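Local coordinates for protein probable UbiX-like flavin prenyltransferase (Escherichia coli, PDB 1SBZ) that probably makes the prenylated FMN cofactor of a phenolic acid decarboxylase by transferring a dimethylallyl group to reduced FMN, working as a dodecamer, at residues M1-G6 with F76-I82; G9-P14 with T42-T47; K116-R122 with G141-P147. Residue numbers count along the deposited sequence, not the author numbering.

Contact 1: M1-G6 with F76-I82; sequences MKLIVG and FRTDGMI
Two neighbouring parallel strands, 2-6 and 80-82, meet in the Rossmann-like sheet of this flavoprotein, axes 4.6 Å apart at closest and crossing at -29°. The Phe76 ring takes an off-centre cation-pi contact from Lys2 NZ, 4.5 Å from its centroid. Arg77 O accepts from Lys2 NZ at 3.1 Å, and water 1 links that NZ to Arg77 NE. Thr78 CG2 lies 4.0 Å from Ile4 CD1. Asp79 (chi1 m) makes two hydrogen bonds with Lys2, Asp79 N to Lys2 O (2.7 Å) and Lys2 N to Asp79 OD2 (2.9 Å); OD2 also salt-bridges Arg77 NH1 at 2.5 Å. Gly80 has phi/psi 146/-165°, where a side chain would jam against Asp79 O; Gly80 O accepts from Ile4 N at 3.0 Å. Met81, a selenomethionine, pairs with Ile4 and faces helix 102-112; Ile82 pairs with Val5, and both side chains touch Leu19 of helix 13-24. Ile82 N donates to Ile4 O (2.8 Å), and Ile82 O accepts Gly6 N at 2.7 Å.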
loop_
_atom_site.group_PDB
_atom_site.type_symbol
_atom_site.label_atom_id
_atom_site.label_comp_id
_atom_site.label_asym_id
_atom_site.label_seq_id
_atom_site.Cartn_x
_atom_site.Cartn_y
_atom_site.Cartn_z
HETATM N N MSE D 1 -16.437 -36.914 8.172
HETATM C CA MSE D 1 -16.472 -35.503 7.678
HETATM C C MSE D 1 -17.622 -34.708 8.293
HETATM O O MSE D 1 -18.793 -35.063 8.127
HETATM C CB MSE D 1 -16.536 -35.464 6.142
HETATM C CG MSE D 1 -16.977 -34.125 5.544
HETATM SE SE MSE D 1 -16.205 -33.689 3.800
HETATM C CE MSE D 1 -15.678 -35.514 3.203
ATOM N N LYS D 2 -17.274 -33.635 9.001
ATOM C CA LYS D 2 -18.266 -32.741 9.595
ATOM C C LYS D 2 -18.237 -31.393 8.885
ATOM O O LYS D 2 -17.211 -30.718 8.875
ATOM C CB LYS D 2 -18.023 -32.542 11.093
ATOM C CG LYS D 2 -18.113 -33.793 11.948
ATOM C CD LYS D 2 -18.037 -33.402 13.418
ATOM C CE LYS D 2 -17.298 -34.444 14.251
ATOM N NZ LYS D 2 -16.615 -33.809 15.430
ATOM N N LEU D 3 -19.364 -31.016 8.290
ATOM C CA LEU D 3 -19.471 -29.749 7.564
ATOM C C LEU D 3 -20.489 -28.830 8.200
ATOM O O LEU D 3 -21.589 -29.263 8.563
ATOM C CB LEU D 3 -19.861 -29.978 6.100
ATOM C CG LEU D 3 -18.888 -30.707 5.177
ATOM C CD1 LEU D 3 -19.500 -30.856 3.779
ATOM C CD2 LEU D 3 -17.564 -29.964 5.109
ATOM N N ILE D 4 -20.111 -27.561 8.336
ATOM C CA ILE D 4 -21.048 -26.526 8.720
ATOM C C ILE D 4 -21.642 -25.893 7.459
ATOM O O ILE D 4 -20.924 -25.588 6.500
ATOM C CB ILE D 4 -20.374 -25.450 9.603
ATOM C CG1 ILE D 4 -19.670 -26.092 10.806
ATOM C CG2 ILE D 4 -21.400 -24.414 10.061
ATOM C CD1 ILE D 4 -18.705 -25.159 11.536
ATOM N N VAL D 5 -22.957 -25.711 7.476
ATOM C CA VAL D 5 -23.687 -25.101 6.375
ATOM C C VAL D 5 -24.413 -23.888 6.934
ATOM O O VAL D 5 -25.355 -24.016 7.720
ATOM C CB VAL D 5 -24.672 -26.101 5.703
ATOM C CG1 VAL D 5 -25.472 -25.429 4.591
ATOM C CG2 VAL D 5 -23.924 -27.313 5.142
ATOM N N GLY D 6 -23.935 -22.704 6.567
ATOM C CA GLY D 6 -24.607 -21.470 6.938
ATOM C C GLY D 6 -25.520 -21.077 5.795
ATOM O O GLY D 6 -25.157 -21.229 4.633
ATOM N N PHE D 76 -13.948 -28.154 18.962
ATOM C CA PHE D 76 -14.924 -29.026 18.308
ATOM C C PHE D 76 -14.600 -29.121 16.816
ATOM O O PHE D 76 -14.889 -28.196 16.045
ATOM C CB PHE D 76 -16.350 -28.508 18.533
ATOM C CG PHE D 76 -17.413 -29.341 17.872
ATOM C CD1 PHE D 76 -17.838 -30.538 18.449
ATOM C CD2 PHE D 76 -17.999 -28.926 16.680
ATOM C CE1 PHE D 76 -18.827 -31.316 17.841
ATOM C CE2 PHE D 76 -18.984 -29.694 16.065
ATOM C CZ PHE D 76 -19.403 -30.892 16.647
ATOM N N ARG D 77 -13.999 -30.245 16.426
ATOM C CA ARG D 77 -13.464 -30.438 15.083
ATOM C C ARG D 77 -14.535 -30.531 13.990
ATOM O O ARG D 77 -15.511 -31.276 14.116
ATOM C CB ARG D 77 -12.574 -31.682 15.046
ATOM C CG ARG D 77 -11.781 -31.841 13.752
ATOM C CD ARG D 77 -11.473 -33.291 13.349
ATOM N NE ARG D 77 -12.679 -34.098 13.108
ATOM C CZ ARG D 77 -13.430 -34.058 12.002
ATOM N NH1 ARG D 77 -13.131 -33.234 11.006
ATOM N NH2 ARG D 77 -14.496 -34.845 11.893
ATOM N N THR D 78 -14.339 -29.748 12.930
ATOM C CA THR D 78 -15.092 -29.881 11.688
ATOM C C THR D 78 -14.112 -29.841 10.523
ATOM O O THR D 78 -12.951 -29.461 10.686
ATOM C CB THR D 78 -16.121 -28.740 11.508
ATOM O OG1 THR D 78 -15.431 -27.512 11.249
ATOM C CG2 THR D 78 -16.915 -28.473 12.790
ATOM N N ASP D 79 -14.590 -30.214 9.343
ATOM C CA ASP D 79 -13.763 -30.197 8.150
ATOM C C ASP D 79 -13.921 -28.906 7.364
ATOM O O ASP D 79 -13.232 -28.696 6.373
ATOM C CB ASP D 79 -14.070 -31.408 7.271
ATOM C CG ASP D 79 -13.721 -32.703 7.956
ATOM O OD1 ASP D 79 -12.636 -33.251 7.670
ATOM O OD2 ASP D 79 -14.449 -33.221 8.824
ATOM N N GLY D 80 -14.823 -28.040 7.812
ATOM C CA GLY D 80 -15.011 -26.749 7.162
ATOM C C GLY D 80 -16.438 -26.261 7.187
ATOM O O GLY D 80 -17.272 -26.790 7.922
HETATM N N MSE D 81 -16.713 -25.258 6.354
HETATM C CA MSE D 81 -17.978 -24.539 6.369
HETATM C C MSE D 81 -18.311 -24.018 4.974
HETATM O O MSE D 81 -17.424 -23.587 4.247
HETATM C CB MSE D 81 -17.906 -23.373 7.364
HETATM C CG MSE D 81 -19.147 -22.477 7.432
HETATM SE SE MSE D 81 -19.067 -21.257 8.951
HETATM C CE MSE D 81 -20.800 -20.450 8.778
ATOM N N ILE D 82 -19.589 -24.080 4.613
ATOM C CA ILE D 82 -20.104 -23.476 3.388
ATOM C C ILE D 82 -21.183 -22.478 3.776
ATOM O O ILE D 82 -22.058 -22.794 4.574
ATOM C CB ILE D 82 -20.708 -24.553 2.435
ATOM C CG1 ILE D 82 -19.698 -25.664 2.158
ATOM C CG2 ILE D 82 -21.167 -23.917 1.113
ATOM C CD1 ILE D 82 -20.296 -26.939 1.586
HETATM O O HOH W 1 -14.254 -35.674 14.744
#

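Contact 2: G9-P14 with T42-T47; sequences GATGAP and TIELET. With FMN (flavin mononucleotide), chain H.
This is the glycine-containing loop after the first strand of a Rossmann-like fold: it runs along FMN into helix 13-24, and the last turn of helix 37-46 is bonded to this loop through the buried carboxylate of Glu46. The Gly9 backbone (phi/psi -79/39°) binds FMN at two points, phosphate and ribityl: Gly9 N donates to FMN O1P at 2.8 Å, and FMN O2' donates to Gly9 O at 2.6 Å. A CB on Gly9 would clash with that O2'. Ala10 is extended, its CA 3.5 Å from FMN C4A, and its carbonyl O lies 3.4 Å from Thr42 CG2. Thr11 N gives FMN O4 a long 3.3 Å hydrogen bond, while Thr11 OG1 (chi1 t) donates to Glu46 OE2 at 2.7 Å. Gly12 turns the chain with a positive phi of 123°. Glu46, with chi1 m and chi2 t, brings OE1 to both Gly12 N (2.8 Å) and Ala13 N (3.0 Å), so its charge meets two amides near the start of the helix. Ala13 points its CB toward helix 37-46, 3.6 Å from Thr42 CG2 and 3.9 Å from Ile43 CG1. Pro14 sets its CD 4.1 Å from Thr47 CG2; Thr47 leaves the helix with OG1 bonded back to Ile43 O at 2.7 Å. Thr11 OG1 is also hydrogen-bonded to Phe151 N of a second subunit. Within its own chain, the contact joins the beginning of helix 13-24 to the end of helix 37-46, with Ala13 and Ile43 both resting on Met7 of strand 2-7.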
loop_
_atom_site.group_PDB
_atom_site.type_symbol
_atom_site.label_atom_id
_atom_site.label_comp_id
_atom_site.label_asym_id
_atom_site.label_seq_id
_atom_site.Cartn_x
_atom_site.Cartn_y
_atom_site.Cartn_z
ATOM N N GLY D 9 -29.593 -14.526 3.990
ATOM C CA GLY D 9 -30.732 -13.900 3.314
ATOM C C GLY D 9 -30.473 -13.258 1.960
ATOM O O GLY D 9 -31.011 -12.197 1.663
ATOM N N ALA D 10 -29.648 -13.891 1.139
ATOM C CA ALA D 10 -29.530 -13.499 -0.258
ATOM C C ALA D 10 -30.490 -14.352 -1.075
ATOM O O ALA D 10 -30.779 -15.501 -0.721
ATOM C CB ALA D 10 -28.102 -13.674 -0.755
ATOM N N THR D 11 -31.000 -13.796 -2.168
ATOM C CA THR D 11 -31.849 -14.592 -3.030
ATOM C C THR D 11 -31.017 -15.789 -3.513
ATOM O O THR D 11 -29.825 -15.661 -3.773
ATOM C CB THR D 11 -32.473 -13.737 -4.162
ATOM O OG1 THR D 11 -33.244 -14.578 -5.026
ATOM C CG2 THR D 11 -31.409 -13.131 -5.082
ATOM N N GLY D 12 -31.625 -16.965 -3.551
ATOM C CA GLY D 12 -30.881 -18.173 -3.852
ATOM C C GLY D 12 -30.980 -19.226 -2.770
ATOM O O GLY D 12 -30.096 -20.084 -2.652
ATOM N N ALA D 13 -32.061 -19.179 -1.987
ATOM C CA ALA D 13 -32.326 -20.225 -0.990
ATOM C C ALA D 13 -32.419 -21.639 -1.593
ATOM O O ALA D 13 -32.001 -22.599 -0.939
ATOM C CB ALA D 13 -33.572 -19.902 -0.168
ATOM N N PRO D 14 -32.949 -21.789 -2.815
ATOM C CA PRO D 14 -32.948 -23.091 -3.495
ATOM C C PRO D 14 -31.565 -23.731 -3.622
ATOM O O PRO D 14 -31.469 -24.957 -3.632
ATOM C CB PRO D 14 -33.501 -22.759 -4.885
ATOM C CG PRO D 14 -34.373 -21.593 -4.652
ATOM C CD PRO D 14 -33.652 -20.773 -3.625
ATOM N N THR D 42 -36.259 -15.972 3.241
ATOM C CA THR D 42 -35.919 -16.244 1.847
ATOM C C THR D 42 -36.302 -17.681 1.459
ATOM O O THR D 42 -36.808 -17.921 0.362
ATOM C CB THR D 42 -34.406 -15.931 1.608
ATOM O OG1 THR D 42 -34.224 -14.507 1.531
ATOM C CG2 THR D 42 -33.953 -16.369 0.243
ATOM N N ILE D 43 -36.079 -18.625 2.373
ATOM C CA ILE D 43 -36.457 -20.029 2.162
ATOM C C ILE D 43 -37.957 -20.135 1.921
ATOM O O ILE D 43 -38.403 -20.785 0.980
ATOM C CB ILE D 43 -36.040 -20.899 3.375
ATOM C CG1 ILE D 43 -34.527 -21.132 3.372
ATOM C CG2 ILE D 43 -36.778 -22.251 3.364
ATOM C CD1 ILE D 43 -33.951 -21.491 4.737
ATOM N N GLU D 44 -38.718 -19.464 2.776
ATOM C CA GLU D 44 -40.166 -19.509 2.722
ATOM C C GLU D 44 -40.711 -18.877 1.435
ATOM O O GLU D 44 -41.615 -19.434 0.806
ATOM C CB GLU D 44 -40.762 -18.916 4.009
ATOM C CG GLU D 44 -40.993 -19.997 5.066
ATOM C CD GLU D 44 -41.021 -19.509 6.508
ATOM O OE1 GLU D 44 -41.191 -18.292 6.756
ATOM O OE2 GLU D 44 -40.865 -20.371 7.409
ATOM N N LEU D 45 -40.122 -17.754 1.022
ATOM C CA LEU D 45 -40.481 -17.086 -0.237
ATOM C C LEU D 45 -40.120 -17.876 -1.501
ATOM O O LEU D 45 -40.934 -17.982 -2.421
ATOM C CB LEU D 45 -39.842 -15.688 -0.307
ATOM C CG LEU D 45 -39.937 -14.913 -1.637
ATOM C CD1 LEU D 45 -41.356 -14.393 -1.887
ATOM C CD2 LEU D 45 -38.913 -13.762 -1.712
ATOM N N GLU D 46 -38.910 -18.430 -1.540
ATOM C CA GLU D 46 -38.325 -18.941 -2.790
ATOM C C GLU D 46 -38.445 -20.443 -3.010
ATOM O O GLU D 46 -38.196 -20.936 -4.119
ATOM C CB GLU D 46 -36.858 -18.517 -2.897
ATOM C CG GLU D 46 -36.686 -17.013 -2.838
ATOM C CD GLU D 46 -35.258 -16.552 -3.036
ATOM O OE1 GLU D 46 -34.316 -17.371 -2.955
ATOM O OE2 GLU D 46 -35.089 -15.346 -3.264
ATOM N N THR D 47 -38.794 -21.164 -1.948
ATOM C CA THR D 47 -38.944 -22.611 -1.994
ATOM C C THR D 47 -40.294 -22.992 -1.380
ATOM O O THR D 47 -40.863 -22.207 -0.609
ATOM C CB THR D 47 -37.813 -23.326 -1.216
ATOM O OG1 THR D 47 -38.145 -23.376 0.179
ATOM C CG2 THR D 47 -36.502 -22.536 -1.262
HETATM N N1 FMN H . -28.665 -9.248 0.090
HETATM C C2 FMN H . -27.573 -9.523 -0.701
HETATM O O2 FMN H . -26.469 -9.176 -0.297
HETATM N N3 FMN H . -27.733 -10.169 -1.912
HETATM C C4 FMN H . -29.003 -10.548 -2.328
HETATM O O4 FMN H . -29.105 -11.340 -3.270
HETATM C C4A FMN H . -30.117 -10.267 -1.515
HETATM N N5 FMN H . -31.400 -10.630 -1.890
HETATM C C5A FMN H . -32.484 -10.346 -1.064
HETATM C C6 FMN H . -33.776 -10.719 -1.445
HETATM C C7 FMN H . -34.873 -10.440 -0.616
HETATM C C7M FMN H . -36.164 -11.175 -0.874
HETATM C C8 FMN H . -34.671 -9.780 0.602
HETATM C C8M FMN H . -35.764 -9.686 1.639
HETATM C C9 FMN H . -33.383 -9.411 0.975
HETATM C C9A FMN H . -32.286 -9.693 0.151
HETATM N N10 FMN H . -31.001 -9.316 0.532
HETATM C C10 FMN H . -29.931 -9.604 -0.300
HETATM C "C1'" FMN H . -30.809 -8.379 1.694
HETATM C "C2'" FMN H . -30.360 -9.169 2.921
HETATM O "O2'" FMN H . -31.312 -10.174 3.203
HETATM C "C3'" FMN H . -30.118 -8.267 4.136
HETATM O "O3'" FMN H . -28.941 -7.499 3.928
HETATM C "C4'" FMN H . -30.024 -9.034 5.461
HETATM O "O4'" FMN H . -29.650 -8.172 6.519
HETATM C "C5'" FMN H . -29.019 -10.181 5.413
HETATM O "O5'" FMN H . -28.817 -10.696 6.719
HETATM P P FMN H . -28.150 -12.154 6.875
HETATM O O1P FMN H . -29.170 -13.171 6.405
HETATM O O2P FMN H . -27.806 -12.330 8.324
HETATM O O3P FMN H . -26.900 -12.224 6.018
#

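Contact 3: K116-R122 with G141-P147; sequences KLVLVPR and GVAMVPP. With FMN (flavin mononucleotide), chain H.
Side chains line both faces of this strand pair. On one, Val118 CG1 meets Val145 CG2 at 3.6 Å and Val118 CG2 lies 4.0 Å from Ala143 CB, with Val169 of helix 158-170 packing on Val118 and Val145. On the other, Leu119 CD2 sits 3.6 Å from Val142 CG1 and 4.1 Å from SE of the selenomethionine Met144, whose m/m/m side chain bends toward strand 116-121; Leu137 and Met134 of helix 128-139 complete that layer. Farther along, Val120 CG1 reaches Pro147 CD at 3.9 Å. These are the two strands of a parallel beta-alpha-beta unit, 116-121 and 143-144, connected by helix 128-139. Val118 pairs with Ala143 (CA-CA 4.6 Å) and Leu119 with Met144 (5.2 Å). The ladder runs Ala143 N to Leu117 O, 3.0 Å; Leu119 N to Ala143 O, 2.8 Å; Val145 N to Leu119 O, 2.8 Å. Near Leu117, water 2 accepts from Leu117 N and donates weakly to Gly141 O. At the other end Arg122 binds FMN: FMN N3 donates to Arg122 O at 2.9 Å, and Arg122 NH1 to FMN O4 at 3.0 Å.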
loop_
_atom_site.group_PDB
_atom_site.type_symbol
_atom_site.label_atom_id
_atom_site.label_comp_id
_atom_site.label_asym_id
_atom_site.label_seq_id
_atom_site.Cartn_x
_atom_site.Cartn_y
_atom_site.Cartn_z
ATOM N N LYS D 116 -11.399 -25.133 6.125
ATOM C CA LYS D 116 -11.798 -24.591 4.826
ATOM C C LYS D 116 -13.105 -23.810 4.919
ATOM O O LYS D 116 -14.109 -24.332 5.409
ATOM C CB LYS D 116 -11.897 -25.704 3.775
ATOM C CG LYS D 116 -12.424 -25.222 2.430
ATOM C CD LYS D 116 -11.636 -25.809 1.277
ATOM C CE LYS D 116 -11.574 -24.820 0.119
ATOM N NZ LYS D 116 -11.196 -23.434 0.579
ATOM N N LEU D 117 -13.083 -22.560 4.459
ATOM C CA LEU D 117 -14.300 -21.766 4.325
ATOM C C LEU D 117 -14.654 -21.555 2.848
ATOM O O LEU D 117 -13.834 -21.058 2.069
ATOM C CB LEU D 117 -14.150 -20.420 5.052
ATOM C CG LEU D 117 -15.373 -19.490 5.114
ATOM C CD1 LEU D 117 -16.557 -20.174 5.789
ATOM C CD2 LEU D 117 -15.039 -18.194 5.841
ATOM N N VAL D 118 -15.870 -21.952 2.469
ATOM C CA VAL D 118 -16.351 -21.798 1.098
ATOM C C VAL D 118 -17.575 -20.890 1.103
ATOM O O VAL D 118 -18.587 -21.208 1.718
ATOM C CB VAL D 118 -16.702 -23.159 0.438
ATOM C CG1 VAL D 118 -17.270 -22.962 -0.976
ATOM C CG2 VAL D 118 -15.490 -24.071 0.403
ATOM N N LEU D 119 -17.477 -19.758 0.421
ATOM C CA LEU D 119 -18.593 -18.815 0.358
ATOM C C LEU D 119 -19.261 -18.886 -0.997
ATOM O O LEU D 119 -18.592 -19.062 -2.016
ATOM C CB LEU D 119 -18.080 -17.398 0.604
ATOM C CG LEU D 119 -18.057 -16.768 2.000
ATOM C CD1 LEU D 119 -18.136 -17.753 3.172
ATOM C CD2 LEU D 119 -16.873 -15.799 2.146
ATOM N N VAL D 120 -20.580 -18.729 -1.017
ATOM C CA VAL D 120 -21.337 -18.688 -2.261
ATOM C C VAL D 120 -21.962 -17.289 -2.323
ATOM O O VAL D 120 -23.149 -17.114 -2.042
ATOM C CB VAL D 120 -22.407 -19.842 -2.318
ATOM C CG1 VAL D 120 -23.264 -19.759 -3.580
ATOM C CG2 VAL D 120 -21.723 -21.217 -2.230
ATOM N N PRO D 121 -21.153 -16.280 -2.656
ATOM C CA PRO D 121 -21.612 -14.900 -2.594
ATOM C C PRO D 121 -22.605 -14.630 -3.711
ATOM O O PRO D 121 -22.356 -15.024 -4.854
ATOM C CB PRO D 121 -20.325 -14.102 -2.816
ATOM C CG PRO D 121 -19.497 -14.991 -3.681
ATOM C CD PRO D 121 -19.763 -16.371 -3.157
ATOM N N ARG D 122 -23.718 -13.975 -3.385
ATOM C CA ARG D 122 -24.722 -13.634 -4.391
ATOM C C ARG D 122 -25.225 -12.202 -4.226
ATOM O O ARG D 122 -25.812 -11.839 -3.203
ATOM C CB ARG D 122 -25.891 -14.641 -4.397
ATOM C CG ARG D 122 -26.800 -14.569 -5.629
ATOM C CD ARG D 122 -27.865 -13.457 -5.552
ATOM N NE ARG D 122 -28.405 -13.101 -6.866
ATOM C CZ ARG D 122 -28.884 -11.903 -7.178
ATOM N NH1 ARG D 122 -28.885 -10.926 -6.273
ATOM N NH2 ARG D 122 -29.353 -11.677 -8.404
ATOM N N GLY D 141 -7.320 -17.596 1.503
ATOM C CA GLY D 141 -7.660 -18.969 1.145
ATOM C C GLY D 141 -9.143 -19.297 1.147
ATOM O O GLY D 141 -9.511 -20.444 0.878
ATOM N N VAL D 142 -10.001 -18.314 1.444
ATOM C CA VAL D 142 -11.458 -18.529 1.380
ATOM C C VAL D 142 -11.910 -18.689 -0.070
ATOM O O VAL D 142 -11.652 -17.819 -0.904
ATOM C CB VAL D 142 -12.256 -17.386 2.037
ATOM C CG1 VAL D 142 -13.780 -17.638 1.925
ATOM C CG2 VAL D 142 -11.824 -17.206 3.487
ATOM N N ALA D 143 -12.576 -19.800 -0.362
ATOM C CA ALA D 143 -13.085 -20.067 -1.706
ATOM C C ALA D 143 -14.316 -19.221 -2.017
ATOM O O ALA D 143 -15.279 -19.189 -1.250
ATOM C CB ALA D 143 -13.398 -21.544 -1.878
HETATM N N MSE D 144 -14.277 -18.542 -3.154
HETATM C CA MSE D 144 -15.372 -17.683 -3.565
HETATM C C MSE D 144 -16.092 -18.341 -4.711
HETATM O O MSE D 144 -15.595 -18.341 -5.839
HETATM C CB MSE D 144 -14.839 -16.320 -3.999
HETATM C CG MSE D 144 -14.351 -15.452 -2.853
HETATM SE SE MSE D 144 -15.784 -14.829 -1.654
HETATM C CE MSE D 144 -16.830 -14.224 -2.854
ATOM N N VAL D 145 -17.261 -18.907 -4.424
ATOM C CA VAL D 145 -17.992 -19.687 -5.426
ATOM C C VAL D 145 -19.382 -19.091 -5.692
ATOM O O VAL D 145 -20.395 -19.657 -5.281
ATOM C CB VAL D 145 -18.069 -21.198 -5.051
ATOM C CG1 VAL D 145 -18.262 -22.047 -6.292
ATOM C CG2 VAL D 145 -16.800 -21.663 -4.334
ATOM N N PRO D 146 -19.431 -17.962 -6.409
ATOM C CA PRO D 146 -20.697 -17.325 -6.745
ATOM C C PRO D 146 -21.488 -18.255 -7.661
ATOM O O PRO D 146 -20.870 -18.996 -8.431
ATOM C CB PRO D 146 -20.264 -16.069 -7.506
ATOM C CG PRO D 146 -18.958 -16.436 -8.109
ATOM C CD PRO D 146 -18.291 -17.244 -7.010
ATOM N N PRO D 147 -22.819 -18.242 -7.562
ATOM C CA PRO D 147 -23.663 -19.136 -8.347
ATOM C C PRO D 147 -23.829 -18.718 -9.811
ATOM O O PRO D 147 -24.936 -18.432 -10.243
ATOM C CB PRO D 147 -25.013 -19.062 -7.619
ATOM C CG PRO D 147 -25.035 -17.710 -6.986
ATOM C CD PRO D 147 -23.614 -17.385 -6.665
HETATM N N1 FMN H . -28.665 -9.248 0.090
HETATM C C2 FMN H . -27.573 -9.523 -0.701
HETATM O O2 FMN H . -26.469 -9.176 -0.297
HETATM N N3 FMN H . -27.733 -10.169 -1.912
HETATM C C4 FMN H . -29.003 -10.548 -2.328
HETATM O O4 FMN H . -29.105 -11.340 -3.270
HETATM C C4A FMN H . -30.117 -10.267 -1.515
HETATM N N5 FMN H . -31.400 -10.630 -1.890
HETATM C C5A FMN H . -32.484 -10.346 -1.064
HETATM C C6 FMN H . -33.776 -10.719 -1.445
HETATM C C7 FMN H . -34.873 -10.440 -0.616
HETATM C C7M FMN H . -36.164 -11.175 -0.874
HETATM C C8 FMN H . -34.671 -9.780 0.602
HETATM C C8M FMN H . -35.764 -9.686 1.639
HETATM C C9 FMN H . -33.383 -9.411 0.975
HETATM C C9A FMN H . -32.286 -9.693 0.151
HETATM N N10 FMN H . -31.001 -9.316 0.532
HETATM C C10 FMN H . -29.931 -9.604 -0.300
HETATM C "C1'" FMN H . -30.809 -8.379 1.694
HETATM C "C2'" FMN H . -30.360 -9.169 2.921
HETATM O "O2'" FMN H . -31.312 -10.174 3.203
HETATM C "C3'" FMN H . -30.118 -8.267 4.136
HETATM O "O3'" FMN H . -28.941 -7.499 3.928
HETATM C "C4'" FMN H . -30.024 -9.034 5.461
HETATM O "O4'" FMN H . -29.650 -8.172 6.519
HETATM C "C5'" FMN H . -29.019 -10.181 5.413
HETATM O "O5'" FMN H . -28.817 -10.696 6.719
HETATM P P FMN H . -28.150 -12.154 6.875
HETATM O O1P FMN H . -29.170 -13.171 6.405
HETATM O O2P FMN H . -27.806 -12.330 8.324
HETATM O O3P FMN H . -26.900 -12.224 6.018
HETATM O O HOH W 2 -10.519 -21.457 3.755
#

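How the contacts relate
Contacts 1 and 3 belong to one parallel six-stranded sheet, ordered 60-62, 30-35, 2-7, 80-86, 116-121, 143-144. Their centres are 14 Å apart, and strand 80-86 joins strand 116-121 directly: Met81 N and O lie 2.9 Å from Lys116 O and Val118 N respectively, both probable hydrogen bonds. Contact 2, centred 22 Å from contact 1 and 18 Å from contact 3, follows from the end of strand 2-7 and forms within the 69 residues that separate the segments of contact 1; contact 3 comes later in the chain. Contacts 2 and 3 meet where Thr11 O lies 3.4 Å from Arg122 CD. Loops following two different strands thus share one FMN, beside a second subunit.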